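Local coordinates for conserved hypothetical protein (Streptococcus pyogenes, PDB 2EWC) that is of unknown function but belongs to the highly conserved YjgF family and may be a translation initiation inhibitor, at residues Y29-V34 and Q108-Q113; L69-W74 and T99-H104. All coordinates share one frame; numbering follows the deposited sequence. Where two conformers were deposited one is given.

Interaction 1: residues Y29-V34 and Q108-Q113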
ATOM      1  N   TYR B  29      10.326  12.695 -39.324  1.00 31.02           N
ATOM      2  CA  TYR B  29       9.026  12.012 -39.223  1.00 31.45           C
ATOM      3  C   TYR B  29       8.760  11.264 -40.536  1.00 31.73           C
ATOM      4  O   TYR B  29       9.056  11.769 -41.626  1.00 31.36           O
ATOM      5  CB  TYR B  29       7.871  12.985 -38.892  1.00 31.92           C
ATOM      6  CG  TYR B  29       7.596  14.009 -39.974  1.00 32.66           C
ATOM      7  CD1 TYR B  29       6.753  13.709 -41.047  1.00 31.30           C
ATOM      8  CD2 TYR B  29       8.189  15.282 -39.926  1.00 31.77           C
ATOM      9  CE1 TYR B  29       6.498  14.659 -42.055  1.00 33.20           C
ATOM     10  CE2 TYR B  29       7.949  16.227 -40.909  1.00 32.71           C
ATOM     11  CZ  TYR B  29       7.097  15.912 -41.975  1.00 34.71           C
ATOM     12  OH  TYR B  29       6.855  16.841 -42.968  1.00 36.60           O
ATOM     13  N   CYS B  30       8.238  10.050 -40.412  1.00 32.03           N
ATOM     14  CA  CYS B  30       7.920   9.198 -41.540  1.00 32.32           C
ATOM     15  C   CYS B  30       6.423   9.036 -41.670  1.00 32.35           C
ATOM     16  O   CYS B  30       5.729   8.768 -40.703  1.00 31.64           O
ATOM     17  CB  CYS B  30       8.538   7.818 -41.368  1.00 32.22           C
ATOM     18  SG  CYS B  30      10.320   7.818 -41.270  1.00 34.66           S
ATOM     19  N   VAL B  31       5.964   9.133 -42.906  1.00 33.18           N
ATOM     20  CA  VAL B  31       4.573   9.208 -43.246  1.00 34.29           C
ATOM     21  C   VAL B  31       4.395   8.445 -44.562  1.00 34.21           C
ATOM     22  O   VAL B  31       5.284   8.484 -45.407  1.00 34.82           O
ATOM     23  CB  VAL B  31       4.193  10.717 -43.359  1.00 34.81           C
ATOM     24  CG1 VAL B  31       3.931  11.156 -44.809  1.00 35.24           C
ATOM     25  CG2 VAL B  31       3.047  11.017 -42.492  1.00 34.70           C
ATOM     26  N   GLY B  32       3.284   7.724 -44.721  1.00 34.41           N
ATOM     27  CA  GLY B  32       3.026   6.953 -45.947  1.00 34.73           C
ATOM     28  C   GLY B  32       1.570   6.541 -46.123  1.00 34.96           C
ATOM     29  O   GLY B  32       0.800   6.530 -45.150  1.00 35.00           O
ATOM     30  N   ASN B  33       1.196   6.176 -47.358  1.00 35.35           N
ATOM     31  CA  ASN B  33      -0.175   5.758 -47.697  1.00 35.21           C
ATOM     32  C   ASN B  33      -1.229   6.733 -47.168  1.00 35.68           C
ATOM     33  O   ASN B  33      -2.191   6.292 -46.552  1.00 35.57           O
ATOM     34  CB  ASN B  33      -0.467   4.361 -47.113  1.00 34.83           C
ATOM     35  CG  ASN B  33       0.356   3.259 -47.769  1.00 35.60           C
ATOM     36  OD1 ASN B  33       0.800   3.406 -48.899  1.00 36.35           O
ATOM     37  ND2 ASN B  33       0.562   2.143 -47.053  1.00 33.60           N
ATOM     38  N   VAL B  34      -1.065   8.046 -47.353  1.00 36.51           N
ATOM     39  CA  VAL B  34      -1.999   8.960 -46.648  1.00 37.57           C
ATOM     40  C   VAL B  34      -3.374   9.016 -47.312  1.00 37.45           C
ATOM     41  O   VAL B  34      -3.524   8.778 -48.521  1.00 37.67           O
ATOM     42  CB  VAL B  34      -1.418  10.408 -46.276  1.00 38.74           C
ATOM     43  CG1 VAL B  34      -2.371  11.166 -45.290  1.00 38.19           C
ATOM     44  CG2 VAL B  34       0.004  10.335 -45.640  1.00 38.53           C
ATOM     45  N   GLN B 108      -9.951  10.364 -45.559  1.00 29.91           N
ATOM     46  CA  GLN B 108      -8.647  10.555 -46.197  1.00 30.62           C
ATOM     47  C   GLN B 108      -7.707  11.523 -45.452  1.00 30.28           C
ATOM     48  O   GLN B 108      -6.858  12.148 -46.074  1.00 31.30           O
ATOM     49  CB  GLN B 108      -8.813  10.983 -47.664  1.00 30.81           C
ATOM     50  CG  GLN B 108      -9.587   9.960 -48.521  1.00 34.53           C
ATOM     51  CD  GLN B 108     -11.093  10.196 -48.485  1.00 38.93           C
ATOM     52  OE1 GLN B 108     -11.554  11.345 -48.490  1.00 41.20           O
ATOM     53  NE2 GLN B 108     -11.871   9.108 -48.450  1.00 39.77           N
ATOM     54  N   GLY B 109      -7.857  11.675 -44.136  1.00 28.79           N
ATOM     55  CA  GLY B 109      -6.969  12.575 -43.409  1.00 26.37           C
ATOM     56  C   GLY B 109      -5.707  11.872 -42.937  1.00 24.70           C
ATOM     57  O   GLY B 109      -5.599  10.648 -43.053  1.00 24.11           O
ATOM     58  N   LEU B 110      -4.763  12.637 -42.386  1.00 23.54           N
ATOM     59  CA  LEU B 110      -3.521  12.074 -41.862  1.00 23.41           C
ATOM     60  C   LEU B 110      -3.749  11.576 -40.448  1.00 23.99           C
ATOM     61  O   LEU B 110      -4.265  12.332 -39.613  1.00 25.25           O
ATOM     62  CB  LEU B 110      -2.410  13.127 -41.860  1.00 23.16           C
ATOM     63  CG  LEU B 110      -1.089  12.791 -41.143  1.00 24.62           C
ATOM     64  CD1 LEU B 110      -0.325  11.613 -41.849  1.00 23.49           C
ATOM     65  CD2 LEU B 110      -0.216  14.050 -41.089  1.00 22.97           C
ATOM     66  N   LEU B 111      -3.372  10.324 -40.171  1.00 23.34           N
ATOM     67  CA  LEU B 111      -3.638   9.698 -38.874  1.00 23.66           C
ATOM     68  C   LEU B 111      -2.414   9.335 -38.048  1.00 23.87           C
ATOM     69  O   LEU B 111      -2.533   9.074 -36.849  1.00 23.75           O
ATOM     70  CB  LEU B 111      -4.509   8.430 -39.058  1.00 23.16           C
ATOM     71  CG  LEU B 111      -5.793   8.591 -39.893  1.00 26.15           C
ATOM     72  CD1 LEU B 111      -6.420   7.237 -40.310  1.00 26.69           C
ATOM     73  CD2 LEU B 111      -6.849   9.527 -39.200  1.00 26.11           C
ATOM     74  N   PHE B 112      -1.241   9.290 -38.676  1.00 24.24           N
ATOM     75  CA  PHE B 112      -0.089   8.656 -38.046  1.00 24.68           C
ATOM     76  C   PHE B 112       1.237   9.108 -38.657  1.00 25.41           C
ATOM     77  O   PHE B 112       1.339   9.281 -39.876  1.00 25.61           O
ATOM     78  CB  PHE B 112      -0.236   7.136 -38.161  1.00 24.38           C
ATOM     79  CG  PHE B 112       0.888   6.366 -37.535  1.00 23.61           C
ATOM     80  CD1 PHE B 112       0.910   6.131 -36.158  1.00 22.08           C
ATOM     81  CD2 PHE B 112       1.936   5.897 -38.317  1.00 23.12           C
ATOM     82  CE1 PHE B 112       1.963   5.420 -35.564  1.00 23.77           C
ATOM     83  CE2 PHE B 112       3.000   5.192 -37.740  1.00 22.61           C
ATOM     84  CZ  PHE B 112       2.999   4.942 -36.350  1.00 23.21           C
ATOM     85  N   GLN B 113       2.233   9.318 -37.800  1.00 25.69           N
ATOM     86  CA  GLN B 113       3.606   9.586 -38.226  1.00 27.14           C
ATOM     87  C   GLN B 113       4.504   8.827 -37.282  1.00 27.16           C
ATOM     88  O   GLN B 113       4.092   8.515 -36.166  1.00 26.53           O
ATOM     89  CB  GLN B 113       3.961  11.064 -38.138  1.00 26.28           C
ATOM     90  CG  GLN B 113       3.188  11.984 -39.074  1.00 28.64           C
ATOM     91  CD  GLN B 113       3.692  13.426 -38.996  1.00 30.43           C
ATOM     92  OE1 GLN B 113       4.386  13.798 -38.052  1.00 32.89           O
ATOM     93  NE2 GLN B 113       3.319  14.251 -39.982  1.00 35.19           N
TER
HETATM   94  O   HOH W   1       1.661   7.573 -42.097  1.00 30.99           O
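Strands 24-30 and 112-119 are antiparallel neighbours in the sheet, and here the pair comes apart into loops. C30 still shares backbone hydrogen bonds with V114; beyond it side chains, one CA-H...O contact and a water join the chains. The tight part lies around V31 and Q113. Q113 runs out extended, its CG beside its own backbone N, and lays its amide alongside the Y29 ring, the two planes only 6° apart; NE2 is 3.6 Å from Y29 CD1, while OE1 sits 3.7 Å from Y29 CB. Where the Q113 chain begins, its CA offers a C-H to C30 O at 3.4 Å, with 135° at the hydrogen. V31 CG2 lies beside this chain, 3.6 Å from Q113 CG, and presses on L110 CD1 at 3.5 Å, tighter than an ordinary carbon-carbon contact. The V31 chi1 of 109°, away from a staggered value, accompanies this squeeze. Further along, packing loosens and opens to solvent: exposed V34 crosses L110 obliquely, its CG1, anti to the backbone N, reaching L110 CB at 4.0 Å. Between the two backbones a water stands in for direct strand pairing, accepting from G32 N at 3.1 Å and donating to F112 O at 2.8 Å. Helix 38-54 also reaches the loops: Q41 binds both G109 and L111, and E48 takes the V31 N-H. With methyl groups and an amide beside a ring doing most of the touching, and water relaying the one N-H to carbonyl link, the contact rests on shape more than on direct polar bonds.

Interaction 2: residues L69-W74 and T99-H104; sequences LFRDVW and TEFAHH
Helix 76-87 links the parallel strands 63-70 and 93-98 as a beta-alpha-beta crossover, and this contact lies at the end of strand 63-70 and just past that of 93-98. Pairing runs on for one more bond: T99 N donates to F70 O at 2.9 Å and 157°, after F70 has paired with I97. R71 then carries the contact. Its chain starts extended and bends at chi3 (-67°), bringing the guanidinium to the 99-104 loop, where every nitrogen finds an acceptor. NE binds L110 O, its strongest partner; NH2 donates to H103 O at 2.9 Å, which lies near the guanidinium plane; NH1 forms a long salt bridge to E100 OE1 at 3.3 Å, carboxylate and guanidinium planes 63° apart. NH1 also gives protons to two waters, both placed to donate to E100 OE1; the one 2.7 Å from NH1 also reaches F101 O. F101 CD2 lies over one face of the guanidinium, 3.8 Å from NH2, while across the F101 ring CE1 meets L69 CB at 3.9 Å. E100 OE2 takes a bond from Q98 of a third subunit and sits 2.6 Å from a water that also reaches R71 O. The cluster sits at a subunit boundary, R71 packing on D72 of the third subunit, with a glycerol, probably from crystallisation, close by. D72 OD1 closes an Asx turn onto W74 N. T99 OG1, also bonded to Q98 N of the second subunit, donates in the carbonyl plane to a lone pair of E100 O, 2.7 Å away.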
ATOM      1  N   LEU B  69       3.476   9.038 -33.437  1.00 28.18           N
ATOM      2  CA  LEU B  69       2.522  10.142 -33.279  1.00 27.16           C
ATOM      3  C   LEU B  69       1.158   9.730 -33.841  1.00 25.99           C
ATOM      4  O   LEU B  69       1.054   9.389 -35.013  1.00 25.16           O
ATOM      5  CB  LEU B  69       3.017  11.417 -33.988  1.00 26.04           C
ATOM      6  CG  LEU B  69       4.363  12.071 -33.606  1.00 29.12           C
ATOM      7  CD1 LEU B  69       4.586  13.397 -34.370  1.00 28.62           C
ATOM      8  CD2 LEU B  69       4.478  12.324 -32.128  1.00 27.10           C
ATOM      9  N   PHE B  70       0.113   9.809 -33.021  1.00 24.82           N
ATOM     10  CA  PHE B  70      -1.213   9.358 -33.433  1.00 25.16           C
ATOM     11  C   PHE B  70      -2.192  10.516 -33.328  1.00 25.73           C
ATOM     12  O   PHE B  70      -2.173  11.266 -32.338  1.00 25.51           O
ATOM     13  CB  PHE B  70      -1.761   8.288 -32.486  1.00 24.24           C
ATOM     14  CG  PHE B  70      -1.025   6.966 -32.502  1.00 25.13           C
ATOM     15  CD1 PHE B  70      -1.541   5.878 -33.224  1.00 24.11           C
ATOM     16  CD2 PHE B  70       0.112   6.780 -31.727  1.00 24.13           C
ATOM     17  CE1 PHE B  70      -0.898   4.658 -33.237  1.00 26.43           C
ATOM     18  CE2 PHE B  70       0.768   5.543 -31.716  1.00 26.35           C
ATOM     19  CZ  PHE B  70       0.272   4.480 -32.483  1.00 26.59           C
ATOM     20  N   ARG B  71      -3.094  10.630 -34.294  1.00 25.73           N
ATOM     21  CA  ARG B  71      -4.241  11.514 -34.107  1.00 26.89           C
ATOM     22  C   ARG B  71      -5.160  10.949 -32.990  1.00 26.85           C
ATOM     23  O   ARG B  71      -5.786  11.714 -32.248  1.00 26.45           O
ATOM     24  CB  ARG B  71      -5.012  11.664 -35.427  1.00 26.63           C
ATOM     25  CG  ARG B  71      -6.163  12.656 -35.386  1.00 27.73           C
ATOM     26  CD  ARG B  71      -6.808  12.783 -36.780  1.00 28.15           C
ATOM     27  NE  ARG B  71      -5.914  13.403 -37.775  1.00 28.91           N
ATOM     28  CZ  ARG B  71      -5.710  14.712 -37.925  1.00 29.33           C
ATOM     29  NH1 ARG B  71      -6.333  15.599 -37.132  1.00 27.55           N
ATOM     30  NH2 ARG B  71      -4.893  15.137 -38.899  1.00 25.76           N
ATOM     31  N   ASP B  72      -5.225   9.612 -32.898  1.00 26.55           N
ATOM     32  CA  ASP B  72      -5.991   8.876 -31.877  1.00 26.60           C
ATOM     33  C   ASP B  72      -5.052   7.834 -31.265  1.00 26.32           C
ATOM     34  O   ASP B  72      -4.850   6.775 -31.863  1.00 25.94           O
ATOM     35  CB  ASP B  72      -7.243   8.176 -32.484  1.00 26.75           C
ATOM     36  CG  ASP B  72      -8.096   7.427 -31.426  1.00 29.81           C
ATOM     37  OD1 ASP B  72      -7.718   7.406 -30.231  1.00 32.20           O
ATOM     38  OD2 ASP B  72      -9.167   6.854 -31.779  1.00 33.51           O
ATOM     39  N   VAL B  73      -4.499   8.134 -30.091  1.00 25.52           N
ATOM     40  CA  VAL B  73      -3.513   7.265 -29.452  1.00 26.16           C
ATOM     41  C   VAL B  73      -4.083   5.876 -29.089  1.00 25.97           C
ATOM     42  O   VAL B  73      -3.333   4.915 -28.920  1.00 26.09           O
ATOM     43  CB  VAL B  73      -2.863   7.960 -28.220  1.00 26.06           C
ATOM     44  CG1 VAL B  73      -3.829   8.019 -27.031  1.00 25.38           C
ATOM     45  CG2 VAL B  73      -1.547   7.280 -27.850  1.00 27.97           C
ATOM     46  N   TRP B  74      -5.406   5.762 -28.984  1.00 25.84           N
ATOM     47  CA  TRP B  74      -6.039   4.440 -28.768  1.00 25.80           C
ATOM     48  C   TRP B  74      -5.841   3.424 -29.920  1.00 25.27           C
ATOM     49  O   TRP B  74      -6.244   2.256 -29.811  1.00 24.69           O
ATOM     50  CB  TRP B  74      -7.511   4.593 -28.435  1.00 25.64           C
ATOM     51  CG  TRP B  74      -7.766   5.277 -27.118  1.00 25.99           C
ATOM     52  CD1 TRP B  74      -7.968   6.620 -26.919  1.00 27.72           C
ATOM     53  CD2 TRP B  74      -7.866   4.658 -25.833  1.00 23.57           C
ATOM     54  NE1 TRP B  74      -8.180   6.871 -25.574  1.00 29.01           N
ATOM     55  CE2 TRP B  74      -8.131   5.681 -24.892  1.00 28.77           C
ATOM     56  CE3 TRP B  74      -7.755   3.331 -25.379  1.00 25.97           C
ATOM     57  CZ2 TRP B  74      -8.284   5.422 -23.521  1.00 28.19           C
ATOM     58  CZ3 TRP B  74      -7.916   3.071 -24.034  1.00 27.27           C
ATOM     59  CH2 TRP B  74      -8.180   4.120 -23.115  1.00 27.26           C
ATOM     60  N   THR B  99      -1.342  13.733 -30.973  1.00 30.13           N
ATOM     61  CA  THR B  99      -1.152  15.122 -31.377  1.00 30.14           C
ATOM     62  C   THR B  99      -2.040  15.449 -32.584  1.00 30.85           C
ATOM     63  O   THR B  99      -2.403  14.571 -33.386  1.00 31.91           O
ATOM     64  CB  THR B  99       0.351  15.427 -31.662  1.00 29.98           C
ATOM     65  OG1 THR B  99       0.515  16.799 -32.080  1.00 27.90           O
ATOM     66  CG2 THR B  99       0.886  14.479 -32.758  1.00 27.07           C
ATOM     67  N   GLU B 100      -2.389  16.715 -32.718  1.00 31.22           N
ATOM     68  CA  GLU B 100      -2.951  17.197 -33.958  1.00 31.63           C
ATOM     69  C   GLU B 100      -1.797  17.254 -34.937  1.00 30.55           C
ATOM     70  O   GLU B 100      -0.634  17.253 -34.526  1.00 30.26           O
ATOM     71  CB  GLU B 100      -3.555  18.591 -33.779  1.00 32.70           C
ATOM     72  CG  GLU B 100      -4.761  18.594 -32.846  1.00 38.12           C
ATOM     73  CD  GLU B 100      -5.877  17.682 -33.355  1.00 44.06           C
ATOM     74  OE1 GLU B 100      -6.148  17.678 -34.578  1.00 45.39           O
ATOM     75  OE2 GLU B 100      -6.466  16.954 -32.532  1.00 47.31           O
ATOM     76  N   PHE B 101      -2.135  17.310 -36.216  1.00 28.97           N
ATOM     77  CA  PHE B 101      -1.175  17.456 -37.288  1.00 28.88           C
ATOM     78  C   PHE B 101      -1.548  18.699 -38.085  1.00 29.09           C
ATOM     79  O   PHE B 101      -2.727  19.074 -38.131  1.00 28.57           O
ATOM     80  CB  PHE B 101      -1.230  16.230 -38.213  1.00 28.66           C
ATOM     81  CG  PHE B 101      -0.785  14.935 -37.550  1.00 28.75           C
ATOM     82  CD1 PHE B 101       0.515  14.768 -37.128  1.00 29.53           C
ATOM     83  CD2 PHE B 101      -1.685  13.903 -37.335  1.00 27.90           C
ATOM     84  CE1 PHE B 101       0.930  13.589 -36.511  1.00 30.51           C
ATOM     85  CE2 PHE B 101      -1.274  12.707 -36.752  1.00 29.51           C
ATOM     86  CZ  PHE B 101       0.031  12.554 -36.330  1.00 29.09           C
ATOM     87  N   ALA B 102      -0.559  19.319 -38.732  1.00 29.14           N
ATOM     88  CA  ALA B 102      -0.819  20.430 -39.667  1.00 29.82           C
ATOM     89  C   ALA B 102      -1.362  19.906 -41.004  1.00 29.58           C
ATOM     90  O   ALA B 102      -0.933  20.332 -42.069  1.00 29.83           O
ATOM     91  CB  ALA B 102       0.452  21.286 -39.880  1.00 29.49           C
ATOM     92  N   HIS B 103      -2.301  18.960 -40.930  0.50 29.66           N
ATOM     93  CA  HIS B 103      -2.982  18.397 -42.095  0.50 29.10           C
ATOM     94  C   HIS B 103      -4.344  17.919 -41.607  0.50 29.06           C
ATOM     95  O   HIS B 103      -4.479  17.493 -40.458  0.50 29.24           O
ATOM     96  CB  HIS B 103      -2.172  17.248 -42.731  0.50 29.24           C
ATOM     97  CG  HIS B 103      -2.911  16.489 -43.799  0.50 29.24           C
ATOM     98  ND1 HIS B 103      -2.749  16.738 -45.146  0.50 30.61           N
ATOM     99  CD2 HIS B 103      -3.806  15.475 -43.714  0.50 28.76           C
ATOM    100  CE1 HIS B 103      -3.516  15.912 -45.839  0.50 29.92           C
ATOM    101  NE2 HIS B 103      -4.174  15.142 -44.992  0.50 27.14           N
ATOM    102  N   HIS B 104      -5.355  18.014 -42.467  1.00 28.53           N
ATOM    103  CA  HIS B 104      -6.741  17.676 -42.083  1.00 28.76           C
ATOM    104  C   HIS B 104      -6.849  16.236 -41.544  1.00 27.93           C
ATOM    105  O   HIS B 104      -6.063  15.364 -41.939  1.00 28.04           O
ATOM    106  CB  HIS B 104      -7.754  17.967 -43.232  1.00 27.70           C
ATOM    107  CG  HIS B 104      -7.692  17.013 -44.393  1.00 30.63           C
ATOM    108  ND1 HIS B 104      -7.011  17.298 -45.560  1.00 33.10           N
ATOM    109  CD2 HIS B 104      -8.276  15.802 -44.590  1.00 31.39           C
ATOM    110  CE1 HIS B 104      -7.154  16.295 -46.411  1.00 33.40           C
ATOM    111  NE2 HIS B 104      -7.913  15.372 -45.847  1.00 32.38           N
TER
HETATM  112  O   HOH W   2      -5.408  14.550 -32.194  1.00 37.66           O
HETATM  113  O   HOH W   3      -5.137  18.001 -37.309  1.00 38.79           O
HETATM  114  O   HOH W   4      -8.444  15.619 -35.094  1.00 39.16           O

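Overall arrangement
Both contacts lie on the same side of the chain's centre at one end of the sheet, their own centres about 9 Å apart, on the neighbouring antiparallel strands 112-119 and 63-70. Interaction 2 is nested in the chain loop that interaction 1 closes. The R71-L110 bond joins them, and L69 N pairs with Q113 O, so L110 serves both: its side chain packs on valines, its carbonyl meets the arginine. Interaction 1, mostly buried, is mainly apolar, with one amide beside a ring and a water relay; interaction 2, farther out and only partly buried, is charged and wet, and it faces three other subunits, where interaction 1 meets one, through Y29.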